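Glucuronoarabinoxylan endo-1,4-beta-xylanase (Clostridium papyrosolvens, PDB 4FMV) probably cleaves internal beta-1,4 linkages in plant cell-wall polysaccharides such as xylan, as a glycoside hydrolase of family 30. Local coordinates at residues Val313-Gly318 / Ala322-Ile327; Ala374-Pro377 / Ile381-Phe384. All coordinates share one frame; numbering follows the deposited sequence.

Interaction 1 (Val313-Gly318 / Ala322-Ile327); sequences VSAYTG and AVIVAI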
loop_
_atom_site.group_PDB
_atom_site.type_symbol
_atom_site.label_atom_id
_atom_site.label_comp_id
_atom_site.label_asym_id
_atom_site.label_seq_id
_atom_site.Cartn_x
_atom_site.Cartn_y
_atom_site.Cartn_z
ATOM N N VAL A 313 -16.169 -4.911 -9.463
ATOM C CA VAL A 313 -15.415 -6.129 -9.732
ATOM C C VAL A 313 -14.052 -5.836 -10.336
ATOM O O VAL A 313 -13.931 -4.988 -11.216
ATOM C CB VAL A 313 -16.209 -7.091 -10.679
ATOM C CG1 VAL A 313 -15.361 -8.307 -11.065
ATOM C CG2 VAL A 313 -17.512 -7.532 -10.020
ATOM N N SER A 314 -13.022 -6.527 -9.856
ATOM C CA SER A 314 -11.711 -6.484 -10.508
ATOM C C SER A 314 -11.211 -7.903 -10.644
ATOM O O SER A 314 -11.775 -8.798 -10.038
ATOM C CB SER A 314 -10.714 -5.616 -9.730
ATOM O OG SER A 314 -10.625 -5.971 -8.356
ATOM N N ALA A 315 -10.175 -8.115 -11.449
ATOM C CA ALA A 315 -9.669 -9.464 -11.704
ATOM C C ALA A 315 -8.154 -9.458 -11.927
ATOM O O ALA A 315 -7.592 -8.452 -12.334
ATOM C CB ALA A 315 -10.402 -10.088 -12.904
ATOM N N TYR A 316 -7.494 -10.579 -11.645
ATOM C CA TYR A 316 -6.031 -10.655 -11.655
ATOM C C TYR A 316 -5.601 -12.056 -12.080
ATOM O O TYR A 316 -6.362 -13.008 -11.918
ATOM C CB TYR A 316 -5.477 -10.364 -10.246
ATOM C CG TYR A 316 -6.098 -9.144 -9.618
ATOM C CD1 TYR A 316 -7.398 -9.192 -9.109
ATOM C CD2 TYR A 316 -5.415 -7.928 -9.571
ATOM C CE1 TYR A 316 -7.998 -8.066 -8.550
ATOM C CE2 TYR A 316 -6.016 -6.790 -9.028
ATOM C CZ TYR A 316 -7.312 -6.878 -8.521
ATOM O OH TYR A 316 -7.925 -5.787 -7.968
ATOM N N THR A 317 -4.392 -12.191 -12.628
ATOM C CA THR A 317 -3.859 -13.515 -12.961
ATOM C C THR A 317 -2.387 -13.619 -12.611
ATOM O O THR A 317 -1.676 -12.618 -12.551
ATOM C CB THR A 317 -3.958 -13.863 -14.471
ATOM O OG1 THR A 317 -3.247 -12.883 -15.241
ATOM C CG2 THR A 317 -5.391 -13.925 -14.934
ATOM N N GLY A 318 -1.931 -14.851 -12.411
ATOM C CA GLY A 318 -0.522 -15.147 -12.234
ATOM C C GLY A 318 -0.407 -16.549 -11.670
ATOM O O GLY A 318 -1.397 -17.083 -11.182
ATOM N N ALA A 322 -6.434 -17.691 -11.559
ATOM C CA ALA A 322 -7.256 -16.504 -11.822
ATOM C C ALA A 322 -7.899 -16.072 -10.517
ATOM O O ALA A 322 -8.338 -16.924 -9.740
ATOM C CB ALA A 322 -8.329 -16.818 -12.836
ATOM N N VAL A 323 -7.944 -14.759 -10.282
ATOM C CA VAL A 323 -8.549 -14.179 -9.092
ATOM C C VAL A 323 -9.549 -13.081 -9.474
ATOM O O VAL A 323 -9.212 -12.172 -10.254
ATOM C CB VAL A 323 -7.481 -13.573 -8.155
ATOM C CG1 VAL A 323 -8.135 -13.014 -6.914
ATOM C CG2 VAL A 323 -6.424 -14.630 -7.777
ATOM N N ILE A 324 -10.769 -13.184 -8.938
ATOM C CA ILE A 324 -11.836 -12.189 -9.127
ATOM C C ILE A 324 -12.291 -11.718 -7.754
ATOM O O ILE A 324 -12.642 -12.529 -6.888
ATOM C CB ILE A 324 -13.061 -12.773 -9.859
ATOM C CG1 ILE A 324 -12.669 -13.266 -11.251
ATOM C CG2 ILE A 324 -14.197 -11.741 -9.947
ATOM C CD1 ILE A 324 -13.661 -14.262 -11.848
ATOM N N VAL A 325 -12.255 -10.405 -7.550
ATOM C CA VAL A 325 -12.721 -9.791 -6.320
ATOM C C VAL A 325 -13.980 -9.013 -6.651
ATOM O O VAL A 325 -13.960 -8.064 -7.467
ATOM C CB VAL A 325 -11.651 -8.853 -5.712
ATOM C CG1 VAL A 325 -12.186 -8.126 -4.461
ATOM C CG2 VAL A 325 -10.375 -9.640 -5.395
ATOM N N ALA A 326 -15.081 -9.425 -6.034
ATOM C CA ALA A 326 -16.390 -8.829 -6.312
ATOM C C ALA A 326 -17.013 -8.296 -5.033
ATOM O O ALA A 326 -17.220 -9.038 -4.070
ATOM C CB ALA A 326 -17.303 -9.844 -6.981
ATOM N N ILE A 327 -17.297 -6.997 -5.031
ATOM C CA ILE A 327 -17.831 -6.305 -3.869
ATOM C C ILE A 327 -19.290 -5.957 -4.122
ATOM O O ILE A 327 -19.606 -5.411 -5.164
ATOM C CB ILE A 327 -17.060 -4.992 -3.611
ATOM C CG1 ILE A 327 -15.569 -5.276 -3.384
ATOM C CG2 ILE A 327 -17.671 -4.234 -2.415
ATOM C CD1 ILE A 327 -14.647 -4.103 -3.663
HETATM O O HOH W 1 -12.557 -5.390 -6.742
#
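Strands 311-318 and 321-328 form an antiparallel beta hairpin in the beta domain that GH30 enzymes carry beside their (beta/alpha)8 barrel. Two hydrogen-bonded pairs, Ser314 with Val325 and Tyr316 with Val323, hold it together, each exchanging two N-H...O bonds. Ser314 N donates to Val325 O at 3.0 Å and Tyr316 N to Val323 O at 2.7 Å; the return bonds run from Val325 N to Ser314 O and from Val323 N to Tyr316 O. On one face of the hairpin Val313 sets its two methyls against two residues of the partner strand: CG1 lies 3.8 Å from Ile324 CG2, and CG2 sits equally close to Ala326 CB. Ser314, Tyr316, Val323 and Val325 share the other face, where Ser314 and Tyr316 also touch barrel helix 240-255. With CG beside its own backbone N (chi1 -47°), the Tyr316 ring runs back along its strand; its edge passes Val323 O, and CE1 comes 4.3 Å from Val325 CG2. That course carries Tyr316 OH to Ser314 OG, a 2.7 Å hydrogen bond. Ser314 OG also holds a water at 2.6 Å, and this water donates to Val325 O, giving that carbonyl a second donor besides Ser314 N.

Interaction 2 (Ala374-Pro377 / Ile381-Phe384); sequences AQLP and ITTF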
loop_
_atom_site.group_PDB
_atom_site.type_symbol
_atom_site.label_atom_id
_atom_site.label_comp_id
_atom_site.label_asym_id
_atom_site.label_seq_id
_atom_site.Cartn_x
_atom_site.Cartn_y
_atom_site.Cartn_z
ATOM N N ALA A 374 -22.518 -16.653 -9.323
ATOM C CA ALA A 374 -22.378 -16.678 -7.878
ATOM C C ALA A 374 -23.372 -15.728 -7.227
ATOM O O ALA A 374 -23.796 -14.754 -7.839
ATOM C CB ALA A 374 -20.936 -16.316 -7.482
ATOM N N GLN A 375 -23.758 -16.041 -5.997
ATOM C CA GLN A 375 -24.483 -15.108 -5.144
ATOM C C GLN A 375 -23.481 -14.213 -4.428
ATOM O O GLN A 375 -22.568 -14.706 -3.789
ATOM C CB GLN A 375 -25.275 -15.873 -4.085
ATOM C CG GLN A 375 -26.424 -16.687 -4.656
ATOM C CD GLN A 375 -27.496 -15.799 -5.247
ATOM O OE1 GLN A 375 -27.726 -15.813 -6.461
ATOM N NE2 GLN A 375 -28.152 -15.001 -4.392
ATOM N N LEU A 376 -23.649 -12.902 -4.533
ATOM C CA LEU A 376 -22.844 -11.969 -3.742
ATOM C C LEU A 376 -23.706 -11.451 -2.585
ATOM O O LEU A 376 -24.691 -10.740 -2.817
ATOM C CB LEU A 376 -22.376 -10.794 -4.602
ATOM C CG LEU A 376 -21.686 -11.116 -5.925
ATOM C CD1 LEU A 376 -21.355 -9.818 -6.671
ATOM C CD2 LEU A 376 -20.431 -11.974 -5.683
ATOM N N PRO A 377 -23.357 -11.820 -1.340
ATOM C CA PRO A 377 -24.169 -11.381 -0.201
ATOM C C PRO A 377 -24.250 -9.851 -0.090
ATOM O O PRO A 377 -23.369 -9.140 -0.601
ATOM C CB PRO A 377 -23.426 -11.972 1.000
ATOM C CG PRO A 377 -22.724 -13.201 0.434
ATOM C CD PRO A 377 -22.278 -12.744 -0.933
ATOM N N ILE A 381 -17.622 -8.460 0.486
ATOM C CA ILE A 381 -16.563 -8.596 -0.498
ATOM C C ILE A 381 -16.253 -10.082 -0.611
ATOM O O ILE A 381 -16.130 -10.798 0.402
ATOM C CB ILE A 381 -15.286 -7.783 -0.122
ATOM C CG1 ILE A 381 -14.131 -8.095 -1.093
ATOM C CG2 ILE A 381 -14.891 -8.016 1.331
ATOM C CD1 ILE A 381 -12.922 -7.118 -0.974
ATOM N N THR A 382 -16.177 -10.553 -1.847
ATOM C CA THR A 382 -15.914 -11.954 -2.120
ATOM C C THR A 382 -14.734 -12.058 -3.068
ATOM O O THR A 382 -14.649 -11.320 -4.070
ATOM C CB THR A 382 -17.108 -12.644 -2.793
ATOM O OG1 THR A 382 -18.237 -12.662 -1.914
ATOM C CG2 THR A 382 -16.746 -14.077 -3.185
ATOM N N THR A 383 -13.826 -12.980 -2.763
ATOM C CA THR A 383 -12.730 -13.278 -3.674
ATOM C C THR A 383 -12.921 -14.698 -4.191
ATOM O O THR A 383 -13.087 -15.639 -3.399
ATOM C CB THR A 383 -11.377 -13.132 -2.987
ATOM O OG1 THR A 383 -11.225 -11.789 -2.508
ATOM C CG2 THR A 383 -10.249 -13.458 -3.952
ATOM N N PHE A 384 -12.949 -14.846 -5.513
ATOM C CA PHE A 384 -13.015 -16.162 -6.141
ATOM C C PHE A 384 -11.639 -16.513 -6.693
ATOM O O PHE A 384 -11.001 -15.692 -7.353
ATOM C CB PHE A 384 -14.015 -16.170 -7.302
ATOM C CG PHE A 384 -15.393 -15.713 -6.929
ATOM C CD1 PHE A 384 -15.736 -14.371 -7.005
ATOM C CD2 PHE A 384 -16.357 -16.625 -6.523
ATOM C CE1 PHE A 384 -17.008 -13.939 -6.659
ATOM C CE2 PHE A 384 -17.635 -16.207 -6.175
ATOM C CZ PHE A 384 -17.961 -14.856 -6.254
HETATM O O HOH W 2 -19.996 -14.924 -2.200
#
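Strands 374-376 and 381-384 run antiparallel at 154°, but with their axes 8.7 Å apart at closest approach no backbone hydrogen bond joins them, and side chains span the gap. Phe384 does most of the bridging. Its CG lies beside the backbone N (chi1 -55°), which sends the ring across to the other strand with CZ leading. Ala374 CB meets CZ at 3.5 Å and comes obliquely to the ring, while Leu376 CD2 reaches the same atom from the edge, in the ring plane, at 3.8 Å. Thr382 CG2, two residues back on the ring's own strand, lies 3.4 Å above one face, displaced toward the rim, so methyl groups limit the ring both at its far end and on that face. The other branch of Thr382 does the polar work: OG1 binds a water at 2.9 Å, and the water donates to Gln375 O at 3.0 Å. No direct hydrogen bond joins the two segments, so this water makes a polar link between them; Pro377 CD lies 4.2 Å from Thr382 OG1. Phe372 and Phe338 also meet the Phe384 ring, their planes at about 55° to its own, making an aromatic cluster inside the beta domain. The contact crosses the domain interior from strands 334-341 and 371-376, which pair, to the group 321-328, 380-387 and 347-353, with 380-387 in the middle.

Both contacts lie in the beta domain beside the catalytic barrel, on the same side of the chain's centre, with their own centres 11 Å apart. They follow one another along the chain: interaction 1 is complete before interaction 2 begins. Strands 321-328 and 380-387 are antiparallel neighbours and join the two directly, probably through hydrogen bonds from Phe384 N to Ile324 O (2.7 Å) and from Ala326 N to Thr382 O (2.8 Å). Thr383 packs on Val323 and Val325, continuing the hairpin face that turns toward barrel helix 240-255, while Phe384 and Thr382 point into the domain. The last strand of the chain thereby links the barrel-facing side of this domain to its interior.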